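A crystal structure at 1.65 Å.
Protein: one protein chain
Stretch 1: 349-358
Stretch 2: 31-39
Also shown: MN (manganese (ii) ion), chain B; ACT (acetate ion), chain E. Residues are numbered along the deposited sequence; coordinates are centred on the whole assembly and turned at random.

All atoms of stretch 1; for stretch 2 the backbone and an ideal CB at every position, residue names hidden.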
# COMPACT_ATOMS: atom_id res chain seq x y z
N ARG A 349 4.43 6.16 11.49
CA ARG A 349 4.42 7.28 10.56
C ARG A 349 3.52 7.04 9.35
O ARG A 349 3.46 7.90 8.48
CB ARG A 349 5.84 7.57 10.04
CG ARG A 349 6.95 7.59 11.09
CD ARG A 349 6.67 8.57 12.17
NE ARG A 349 7.78 8.76 13.10
CZ ARG A 349 8.50 9.87 13.18
NH1 ARG A 349 8.24 10.91 12.39
NH2 ARG A 349 9.48 9.95 14.08
N GLN A 350 2.83 5.90 9.30
CA GLN A 350 1.91 5.62 8.19
C GLN A 350 0.46 5.64 8.62
O GLN A 350 -0.44 5.70 7.77
CB GLN A 350 2.21 4.24 7.56
CG GLN A 350 3.53 4.16 6.77
CD GLN A 350 3.53 5.00 5.51
OE1 GLN A 350 2.56 4.97 4.72
NE2 GLN A 350 4.62 5.74 5.30
N VAL A 351 0.22 5.58 9.93
CA VAL A 351 -1.13 5.31 10.43
C VAL A 351 -2.18 6.37 10.02
O VAL A 351 -3.34 6.03 9.76
CB VAL A 351 -1.11 5.05 11.95
CG1 VAL A 351 -0.83 6.33 12.74
CG2 VAL A 351 -2.40 4.40 12.40
N THR A 352 -1.77 7.64 9.91
CA THR A 352 -2.70 8.68 9.50
C THR A 352 -2.69 8.94 7.99
O THR A 352 -3.39 9.83 7.53
CB THR A 352 -2.43 10.03 10.22
OG1 THR A 352 -1.04 10.34 10.14
CG2 THR A 352 -2.86 9.95 11.70
N HIS A 353 -1.91 8.15 7.23
CA HIS A 353 -1.94 8.27 5.76
C HIS A 353 -3.30 7.83 5.22
O HIS A 353 -3.75 6.74 5.53
CB HIS A 353 -0.82 7.45 5.13
CG HIS A 353 0.53 8.06 5.30
ND1 HIS A 353 1.61 7.72 4.50
CD2 HIS A 353 0.99 8.99 6.17
CE1 HIS A 353 2.66 8.43 4.87
NE2 HIS A 353 2.31 9.21 5.88
N PRO A 354 -3.95 8.67 4.40
CA PRO A 354 -5.27 8.24 3.89
C PRO A 354 -5.20 6.96 3.05
O PRO A 354 -6.09 6.10 3.18
CB PRO A 354 -5.74 9.43 3.05
CG PRO A 354 -5.05 10.64 3.74
CD PRO A 354 -3.70 10.11 4.15
N HIS A 355 -4.17 6.81 2.22
CA HIS A 355 -3.94 5.58 1.44
C HIS A 355 -5.20 5.16 0.65
O HIS A 355 -5.65 4.01 0.76
CB HIS A 355 -3.47 4.44 2.38
CG HIS A 355 -2.04 4.57 2.82
ND1 HIS A 355 -1.55 3.93 3.93
CD2 HIS A 355 -1.01 5.29 2.31
CE1 HIS A 355 -0.27 4.22 4.09
NE2 HIS A 355 0.08 5.05 3.12
N PRO A 356 -5.74 6.08 -0.18
CA PRO A 356 -7.02 5.75 -0.80
C PRO A 356 -6.93 4.63 -1.84
O PRO A 356 -5.90 4.48 -2.51
CB PRO A 356 -7.42 7.06 -1.49
CG PRO A 356 -6.12 7.75 -1.78
CD PRO A 356 -5.26 7.43 -0.56
N SER A 357 -8.00 3.84 -1.93
CA SER A 357 -8.19 2.88 -3.02
C SER A 357 -9.69 2.80 -3.32
O SER A 357 -10.51 3.34 -2.57
CB SER A 357 -7.62 1.51 -2.68
OG SER A 357 -8.40 0.86 -1.68
N PHE A 358 -10.06 2.13 -4.42
CA PHE A 358 -11.45 1.98 -4.80
C PHE A 358 -12.06 0.71 -4.22
O PHE A 358 -11.37 -0.30 -4.10
CB PHE A 358 -11.58 1.97 -6.34
CG PHE A 358 -11.20 3.27 -7.00
CD1 PHE A 358 -9.91 3.49 -7.46
CD2 PHE A 358 -12.14 4.29 -7.15
CE1 PHE A 358 -9.54 4.71 -8.11
CE2 PHE A 358 -11.79 5.51 -7.76
CZ PHE A 358 -10.48 5.72 -8.25
N UNK A 31 -11.02 4.70 19.21
CA UNK A 31 -10.10 3.56 19.07
C UNK A 31 -9.32 3.73 17.76
O UNK A 31 -9.92 3.95 16.72
CB UNK A 31 -10.86 2.23 19.09
N UNK A 32 -7.99 3.63 17.82
CA UNK A 32 -7.19 3.74 16.59
C UNK A 32 -7.46 2.56 15.67
O UNK A 32 -7.24 1.41 16.03
CB UNK A 32 -5.70 3.82 16.92
N UNK A 33 -7.99 2.87 14.48
CA UNK A 33 -8.20 1.87 13.42
C UNK A 33 -7.69 2.45 12.11
O UNK A 33 -7.78 3.66 11.87
CB UNK A 33 -9.67 1.48 13.30
N UNK A 34 -7.15 1.61 11.26
CA UNK A 34 -6.63 2.11 10.00
C UNK A 34 -6.74 1.07 8.91
O UNK A 34 -6.76 -0.13 9.17
CB UNK A 34 -5.17 2.55 10.16
N UNK A 35 -6.80 1.54 7.67
CA UNK A 35 -6.80 0.61 6.54
C UNK A 35 -5.39 0.10 6.25
O UNK A 35 -4.41 0.68 6.73
CB UNK A 35 -7.38 1.28 5.30
N UNK A 36 -5.25 -0.96 5.45
CA UNK A 36 -3.94 -1.49 5.08
C UNK A 36 -3.29 -0.68 3.95
O UNK A 36 -3.86 0.31 3.49
CB UNK A 36 -4.07 -2.96 4.66
N UNK A 37 -2.10 -1.08 3.51
CA UNK A 37 -1.49 -0.39 2.38
C UNK A 37 -2.37 -0.54 1.12
O UNK A 37 -2.97 -1.60 0.88
CB UNK A 37 -0.08 -0.94 2.12
N UNK A 38 -2.46 0.54 0.35
CA UNK A 38 -3.46 0.66 -0.72
C UNK A 38 -3.33 -0.34 -1.86
O UNK A 38 -4.30 -0.59 -2.57
CB UNK A 38 -3.39 2.07 -1.31
N UNK A 39 -2.12 -0.87 -2.05
CA UNK A 39 -1.88 -1.83 -3.15
C UNK A 39 -2.15 -3.29 -2.76
O UNK A 39 -2.12 -4.19 -3.63
CB UNK A 39 -0.43 -1.70 -3.63
MN MN B . 1.88 6.15 3.07
C ACT E . 3.96 5.61 1.80
O ACT E . 3.95 6.70 2.49
OXT ACT E . 2.89 4.90 1.73
CH3 ACT E . 5.20 5.17 1.10

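Stretch 1 carries the manganese site: Gln-350 OE1, His-353 ND1 and His-355 NE2 each lie 2.1 Å from MN. These atoms are therefore committed to the metal, and stretch 2 must be read against what remains: aliphatic surface at Val-351, the flank of the His-355 ring with its free ND1, the carbonyls of residues 354 to 356, and the hydroxyl of Ser-357.

Position 31 has nothing of stretch 1 within 5.5 Å of its ideal CB, so the contact sets no preference; it is Val-31. At position 32 the ideal CB is equally isolated, but CA-to-CB points toward stretch 1, and a short branched side chain could reach Val-351. Thr-32 does so, with CG2 4.1 Å from Val-351 CG2. Position 33, with extended angles of -134/146, points away and is unconstrained here; it is Cys-33.

Position 34 is also extended (-150/155), but its CB points toward stretch 1, with the ideal CB 4.0 Å from Val-351 O. The nearby Val-351 CG2 methyl would suit an aliphatic or aromatic group. The residue is His-34, whose CD2 lies 4.0 Å from Val-351 CG2. Its ND1 turns back to its own stretch and donates to the backbone O of position 35 (2.8 Å, 164°).

Position 35 points toward stretch 1, yet its ideal CB is still 5.4 Å from Pro-354 O. Beyond it lie carbonyl oxygens and Ser-357 OG, so a long side chain with donors is favoured: lysine, arginine or perhaps glutamine. Arg-35 fills the space. Its NH2 donates to Ser-357 OG (2.5 Å, 169°), which lies at the guanidinium edge. His-355 O sits instead over one face; although Arg-35 NE is 2.9 Å from His-355 O, the angle is too poor for a hydrogen bond. A water links the backbone to the metal ligand, donating to Arg-35 O and accepting from His-355 ND1, both at 2.7 Å.

Position 36 points away, so stretch 1 says little about its identity. It is Asn-36, whose backbone O approaches His-355 CB at 4.3 Å.

Position 37 also points away, with its ideal CB 5.4 Å from His-355 ND1. A small residue would leave the ring flank largely untouched, whereas a long or aromatic one could swing back. Tyr-37, with chi1 at -74° (m), does the latter: CD1 comes 3.6 Å from His-355 CE1, and OH reaches 3.5 Å from Gln-350 CG. The two rings form an oblique pair, with centroids 5.5 Å apart and planes at 73°.

Position 38 faces stretch 1 closely: its ideal CB is 3.6 Å from His-355 O and 3.7 Å from Pro-356 O. A flat or slender nonpolar group could pass these carbonyls toward the imidazole. Phe-38, with chi1 at 58° (p), places CD2 4.0 Å from His-355 CD2, which lies at the phenyl edge.

Position 39 points away and has no atom of stretch 1 within 5.5 Å of its ideal CB; it is Tyr-39, which makes no contact with stretch 1.

Stretch 2, residues 31-39: VTCHRNYFY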
# COMPACT_ATOMS: atom_id res chain seq x y z
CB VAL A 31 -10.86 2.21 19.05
CG1 VAL A 31 -9.88 1.02 18.86
CG2 VAL A 31 -11.70 2.09 20.31
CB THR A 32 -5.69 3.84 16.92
OG1 THR A 32 -5.47 5.07 17.61
CG2 THR A 32 -4.83 3.78 15.64
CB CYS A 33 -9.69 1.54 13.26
SG CYS A 33 -10.45 0.83 14.76
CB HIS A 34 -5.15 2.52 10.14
CG HIS A 34 -4.25 1.35 10.41
ND1 HIS A 34 -3.71 0.59 9.40
CD2 HIS A 34 -3.88 0.77 11.57
CE1 HIS A 34 -2.99 -0.39 9.93
NE2 HIS A 34 -3.09 -0.31 11.25
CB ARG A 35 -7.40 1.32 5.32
CG ARG A 35 -6.42 2.30 4.74
CD ARG A 35 -5.72 1.54 3.60
NE ARG A 35 -6.55 1.83 2.49
CZ ARG A 35 -6.84 1.13 1.41
NH1 ARG A 35 -6.37 -0.10 1.12
NH2 ARG A 35 -7.67 1.73 0.59
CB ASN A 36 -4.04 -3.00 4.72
CG ASN A 36 -4.71 -3.26 3.36
OD1 ASN A 36 -4.57 -4.36 2.80
ND2 ASN A 36 -5.44 -2.30 2.85
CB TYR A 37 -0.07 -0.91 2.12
CG TYR A 37 0.96 -0.44 3.13
CD1 TYR A 37 0.91 0.84 3.69
CD2 TYR A 37 2.03 -1.27 3.49
CE1 TYR A 37 1.90 1.28 4.60
CE2 TYR A 37 3.00 -0.85 4.38
CZ TYR A 37 2.94 0.42 4.93
OH TYR A 37 3.91 0.81 5.83
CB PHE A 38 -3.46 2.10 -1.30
CG PHE A 38 -2.14 2.53 -1.86
CD1 PHE A 38 -1.79 2.24 -3.18
CD2 PHE A 38 -1.22 3.20 -1.04
CE1 PHE A 38 -0.55 2.62 -3.69
CE2 PHE A 38 0.02 3.57 -1.54
CZ PHE A 38 0.36 3.29 -2.86
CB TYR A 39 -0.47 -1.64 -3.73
CG TYR A 39 0.63 -1.71 -2.69
CD1 TYR A 39 1.04 -0.58 -1.98
CD2 TYR A 39 1.26 -2.94 -2.41
CE1 TYR A 39 2.06 -0.65 -1.02
CE2 TYR A 39 2.25 -3.02 -1.46
CZ TYR A 39 2.64 -1.88 -0.75
OH TYR A 39 3.64 -1.98 0.19
O HOH W 1 -2.64 2.55 6.04
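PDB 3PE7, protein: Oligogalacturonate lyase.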